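Local coordinates for protein putative acetyltransferase (Nocardia farcinica, PDB 3D9W) that probably transfers acetyl groups to arylamines, as a member of the arylamine N-acetyltransferase family, at residues A[11-24]-A[65-77]. Residues are numbered along the deposited sequence; the frame is centred on the assembly and turned at random.
Sequences WNGAELDLDAYLAR and DLATLQDKLVHSR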
# COMPACT_ATOMS: atom_id res chain seq x y z
N TRP A 11 10.66 -13.82 2.84
CA TRP A 11 10.24 -12.63 3.56
C TRP A 11 10.32 -12.59 5.07
O TRP A 11 9.48 -11.95 5.72
CB TRP A 11 8.83 -12.28 3.09
CG TRP A 11 8.79 -12.29 1.61
CD1 TRP A 11 8.62 -13.37 0.79
CD2 TRP A 11 9.08 -11.18 0.75
NE1 TRP A 11 8.80 -13.01 -0.53
CE2 TRP A 11 9.08 -11.67 -0.58
CE3 TRP A 11 9.35 -9.82 0.97
CZ2 TRP A 11 9.34 -10.84 -1.67
CZ3 TRP A 11 9.60 -9.00 -0.12
CH2 TRP A 11 9.59 -9.51 -1.42
N ASN A 12 11.33 -13.26 5.63
CA ASN A 12 11.54 -13.31 7.07
C ASN A 12 10.25 -13.48 7.87
O ASN A 12 10.01 -12.72 8.80
CB ASN A 12 12.27 -12.06 7.56
CG ASN A 12 13.62 -11.85 6.88
OD1 ASN A 12 14.35 -12.82 6.59
ND2 ASN A 12 13.97 -10.58 6.62
N GLY A 13 9.44 -14.47 7.52
CA GLY A 13 8.20 -14.70 8.23
C GLY A 13 8.42 -15.07 9.69
O GLY A 13 7.60 -14.76 10.56
N ALA A 14 9.54 -15.74 9.97
CA ALA A 14 9.85 -16.15 11.33
C ALA A 14 9.78 -14.97 12.30
O ALA A 14 9.05 -15.01 13.28
CB ALA A 14 11.22 -16.77 11.38
N GLU A 15 10.53 -13.91 12.00
CA GLU A 15 10.59 -12.72 12.84
C GLU A 15 9.27 -12.01 13.08
O GLU A 15 9.25 -11.00 13.78
CB GLU A 15 11.56 -11.72 12.25
CG GLU A 15 12.91 -12.30 11.89
CD GLU A 15 13.77 -11.30 11.15
OE1 GLU A 15 14.16 -10.28 11.76
OE2 GLU A 15 14.04 -11.54 9.95
N LEU A 16 8.18 -12.51 12.51
CA LEU A 16 6.86 -11.89 12.66
C LEU A 16 6.04 -12.44 13.82
O LEU A 16 6.01 -13.65 14.05
CB LEU A 16 6.04 -12.07 11.37
CG LEU A 16 4.59 -11.59 11.37
CD1 LEU A 16 4.53 -10.09 11.18
CD2 LEU A 16 3.82 -12.28 10.25
N ASP A 17 5.39 -11.56 14.56
CA ASP A 17 4.54 -12.01 15.65
C ASP A 17 3.20 -12.20 14.96
O ASP A 17 2.38 -11.28 14.91
CB ASP A 17 4.42 -10.96 16.74
CG ASP A 17 3.57 -11.43 17.91
OD1 ASP A 17 2.60 -12.20 17.68
OD2 ASP A 17 3.86 -11.02 19.05
N LEU A 18 2.99 -13.39 14.41
CA LEU A 18 1.77 -13.67 13.68
C LEU A 18 0.51 -13.28 14.43
O LEU A 18 -0.42 -12.69 13.85
CB LEU A 18 1.70 -15.15 13.30
CG LEU A 18 0.59 -15.46 12.30
CD1 LEU A 18 0.90 -14.81 10.94
CD2 LEU A 18 0.46 -16.96 12.14
N ASP A 19 0.46 -13.60 15.71
CA ASP A 19 -0.73 -13.31 16.49
C ASP A 19 -0.96 -11.83 16.78
O ASP A 19 -2.09 -11.36 16.78
CB ASP A 19 -0.68 -14.15 17.76
CG ASP A 19 -0.50 -15.63 17.45
OD1 ASP A 19 -1.48 -16.27 17.00
OD2 ASP A 19 0.64 -16.14 17.62
N ALA A 20 0.11 -11.09 17.01
CA ALA A 20 -0.05 -9.67 17.24
C ALA A 20 -0.65 -9.09 15.95
O ALA A 20 -1.66 -8.39 15.97
CB ALA A 20 1.30 -9.02 17.52
N TYR A 21 -0.03 -9.42 14.82
CA TYR A 21 -0.47 -8.95 13.52
C TYR A 21 -1.92 -9.30 13.18
O TYR A 21 -2.73 -8.41 12.92
CB TYR A 21 0.45 -9.51 12.42
CG TYR A 21 0.01 -9.14 11.03
CD1 TYR A 21 0.17 -7.84 10.55
CD2 TYR A 21 -0.63 -10.07 10.22
CE1 TYR A 21 -0.31 -7.47 9.28
CE2 TYR A 21 -1.12 -9.72 8.95
CZ TYR A 21 -0.95 -8.43 8.49
OH TYR A 21 -1.44 -8.10 7.25
N LEU A 22 -2.24 -10.59 13.17
CA LEU A 22 -3.60 -11.02 12.85
C LEU A 22 -4.64 -10.38 13.76
O LEU A 22 -5.77 -10.08 13.33
CB LEU A 22 -3.70 -12.55 12.93
CG LEU A 22 -2.80 -13.27 11.92
CD1 LEU A 22 -2.99 -14.77 12.06
CD2 LEU A 22 -3.13 -12.81 10.51
N ALA A 23 -4.25 -10.14 15.00
CA ALA A 23 -5.12 -9.52 15.98
C ALA A 23 -5.32 -8.06 15.61
O ALA A 23 -6.42 -7.52 15.69
CB ALA A 23 -4.52 -9.62 17.36
N ARG A 24 -4.24 -7.43 15.19
CA ARG A 24 -4.28 -6.03 14.82
C ARG A 24 -5.15 -5.71 13.61
O ARG A 24 -5.79 -4.66 13.57
CB ARG A 24 -2.85 -5.52 14.60
CG ARG A 24 -2.73 -4.02 14.53
CD ARG A 24 -2.90 -3.52 13.12
NE ARG A 24 -2.84 -2.06 13.07
CZ ARG A 24 -3.89 -1.27 13.23
NH1 ARG A 24 -5.09 -1.79 13.46
NH2 ARG A 24 -3.74 0.04 13.16
N ASP A 65 12.89 -3.42 8.26
CA ASP A 65 13.08 -4.65 9.02
C ASP A 65 11.78 -4.88 9.76
O ASP A 65 11.09 -3.94 10.13
CB ASP A 65 14.22 -4.53 10.03
CG ASP A 65 14.11 -3.31 10.94
OD1 ASP A 65 14.61 -2.23 10.54
OD2 ASP A 65 13.52 -3.43 12.04
N LEU A 66 11.43 -6.15 9.97
CA LEU A 66 10.19 -6.48 10.65
C LEU A 66 10.10 -5.91 12.06
O LEU A 66 9.02 -5.58 12.54
CB LEU A 66 10.00 -7.99 10.68
CG LEU A 66 9.57 -8.54 9.33
CD1 LEU A 66 9.64 -10.06 9.31
CD2 LEU A 66 8.15 -8.06 9.06
N ALA A 67 11.24 -5.78 12.72
CA ALA A 67 11.23 -5.23 14.06
C ALA A 67 10.48 -3.90 14.04
O ALA A 67 9.42 -3.77 14.65
CB ALA A 67 12.65 -5.01 14.54
N THR A 68 11.01 -2.93 13.31
CA THR A 68 10.37 -1.63 13.23
C THR A 68 8.95 -1.72 12.68
O THR A 68 8.01 -1.18 13.27
CB THR A 68 11.17 -0.67 12.36
OG1 THR A 68 12.56 -0.77 12.70
CG2 THR A 68 10.72 0.76 12.60
N LEU A 69 8.79 -2.39 11.54
CA LEU A 69 7.48 -2.53 10.92
C LEU A 69 6.41 -3.00 11.89
O LEU A 69 5.24 -2.62 11.77
CB LEU A 69 7.53 -3.51 9.74
CG LEU A 69 8.33 -3.14 8.49
CD1 LEU A 69 7.95 -4.14 7.39
CD2 LEU A 69 8.00 -1.72 8.03
N GLN A 70 6.79 -3.84 12.85
CA GLN A 70 5.83 -4.34 13.83
C GLN A 70 5.57 -3.37 14.97
O GLN A 70 4.45 -3.27 15.45
CB GLN A 70 6.29 -5.67 14.40
CG GLN A 70 6.25 -6.81 13.40
CD GLN A 70 6.54 -8.15 14.04
OE1 GLN A 70 5.79 -8.63 14.88
NE2 GLN A 70 7.65 -8.76 13.63
N ASP A 71 6.60 -2.65 15.40
CA ASP A 71 6.40 -1.70 16.50
C ASP A 71 5.62 -0.47 16.04
O ASP A 71 4.96 0.19 16.84
CB ASP A 71 7.75 -1.27 17.11
CG ASP A 71 8.43 -2.38 17.93
OD1 ASP A 71 7.74 -3.09 18.70
OD2 ASP A 71 9.67 -2.54 17.82
N LYS A 72 5.70 -0.19 14.75
CA LYS A 72 5.04 0.96 14.14
C LYS A 72 3.62 0.66 13.65
O LYS A 72 2.66 1.35 14.03
CB LYS A 72 5.90 1.45 12.97
CG LYS A 72 5.42 2.72 12.30
CD LYS A 72 6.35 3.07 11.15
CE LYS A 72 6.06 4.42 10.54
NZ LYS A 72 7.07 4.71 9.49
N LEU A 73 3.49 -0.38 12.83
CA LEU A 73 2.20 -0.75 12.26
C LEU A 73 1.30 -1.67 13.07
O LEU A 73 0.08 -1.69 12.86
CB LEU A 73 2.41 -1.38 10.88
CG LEU A 73 3.32 -0.59 9.94
CD1 LEU A 73 3.21 -1.17 8.55
CD2 LEU A 73 2.92 0.86 9.93
N VAL A 74 1.87 -2.43 14.00
CA VAL A 74 1.08 -3.35 14.82
C VAL A 74 0.96 -2.90 16.27
O VAL A 74 -0.05 -3.18 16.92
CB VAL A 74 1.67 -4.80 14.80
CG1 VAL A 74 0.89 -5.70 15.75
CG2 VAL A 74 1.63 -5.36 13.38
N HIS A 75 1.96 -2.20 16.79
CA HIS A 75 1.91 -1.77 18.18
C HIS A 75 1.81 -0.27 18.42
O HIS A 75 1.99 0.18 19.54
CB HIS A 75 3.13 -2.29 18.93
CG HIS A 75 3.30 -3.77 18.83
ND1 HIS A 75 2.35 -4.65 19.31
CD2 HIS A 75 4.27 -4.52 18.26
CE1 HIS A 75 2.74 -5.88 19.03
NE2 HIS A 75 3.89 -5.83 18.40
N SER A 76 1.53 0.49 17.37
CA SER A 76 1.40 1.93 17.51
C SER A 76 0.33 2.43 16.58
O SER A 76 -0.11 1.71 15.68
CB SER A 76 2.72 2.64 17.18
OG SER A 76 3.73 2.32 18.12
N ARG A 77 -0.09 3.67 16.80
CA ARG A 77 -1.10 4.27 15.95
C ARG A 77 -0.36 5.01 14.88
O ARG A 77 -0.29 6.23 14.88
CB ARG A 77 -1.96 5.23 16.76
CG ARG A 77 -2.76 4.54 17.85
CD ARG A 77 -4.21 4.61 17.53
NE ARG A 77 -4.66 6.00 17.56
CZ ARG A 77 -5.79 6.43 17.02
NH1 ARG A 77 -6.61 5.59 16.39
NH2 ARG A 77 -6.10 7.71 17.12
O HOH W 1 13.25 -8.32 12.95
O HOH W 2 -1.06 0.70 13.03
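Gln70 sets its CG beside the backbone N (chi1 -69°) and runs on extended, which carries its amide off helix 66-73 to the backbone of Glu15, Leu16 and Asp17; Arg24, with CG anti to its own N but bent at chi2 (-89°), turns its guanidinium to the C-terminal end of the same helix. Both polar atoms of the Gln70 amide are bonded to the backbone of 11-24. NE2 donates to Glu15 O at 2.8 Å, with that oxygen in the amide plane, while Asp17 N gives its hydrogen to Gln70 OE1 at 3.0 Å, arriving above the carbonyl plane. An acceptor facing NE2 and a donor facing OE1 favour this flip of the amide. CD1 of Leu16 lies against Gln70 CD, 4.0 Å away. The amide thus joins the end of the type I turn from Gly13 to Leu16, and the residue after it, to the side of helix 66-73, one of the N-terminal helices of the arylamine N-acetyltransferase fold, just before helix 18-25 begins. Asp17 is the N-cap of that helix, its OD1 accepting from Ala20 N at 2.8 Å. Farther along, Val74 packs against helix 18-25: CG1 meets Ala20 CB at 3.8 Å, and CG2 comes to the edge of the Tyr21 ring, near CD1. The hydroxyl of Tyr21 is bonded to His45, and its ring also packs on Phe89 and Ala92 of helix 82-95. His75 CE1 touches the methyl of Ala20 as well. Arg24 NE bonds Leu73 O at 3.0 Å, nearly in line with the carbonyl and in the guanidinium plane, and a water that accepts from Arg24 NH2 sits 2.7 Å from Leu73 O, beside the same carbonyl. At the other end, the side chain of Leu66 lies toward Asn12 and Glu15, although the exact placement of its CD1 is doubtful, and a water bonded to Glu15 OE1 accepts weakly from Ala67 N.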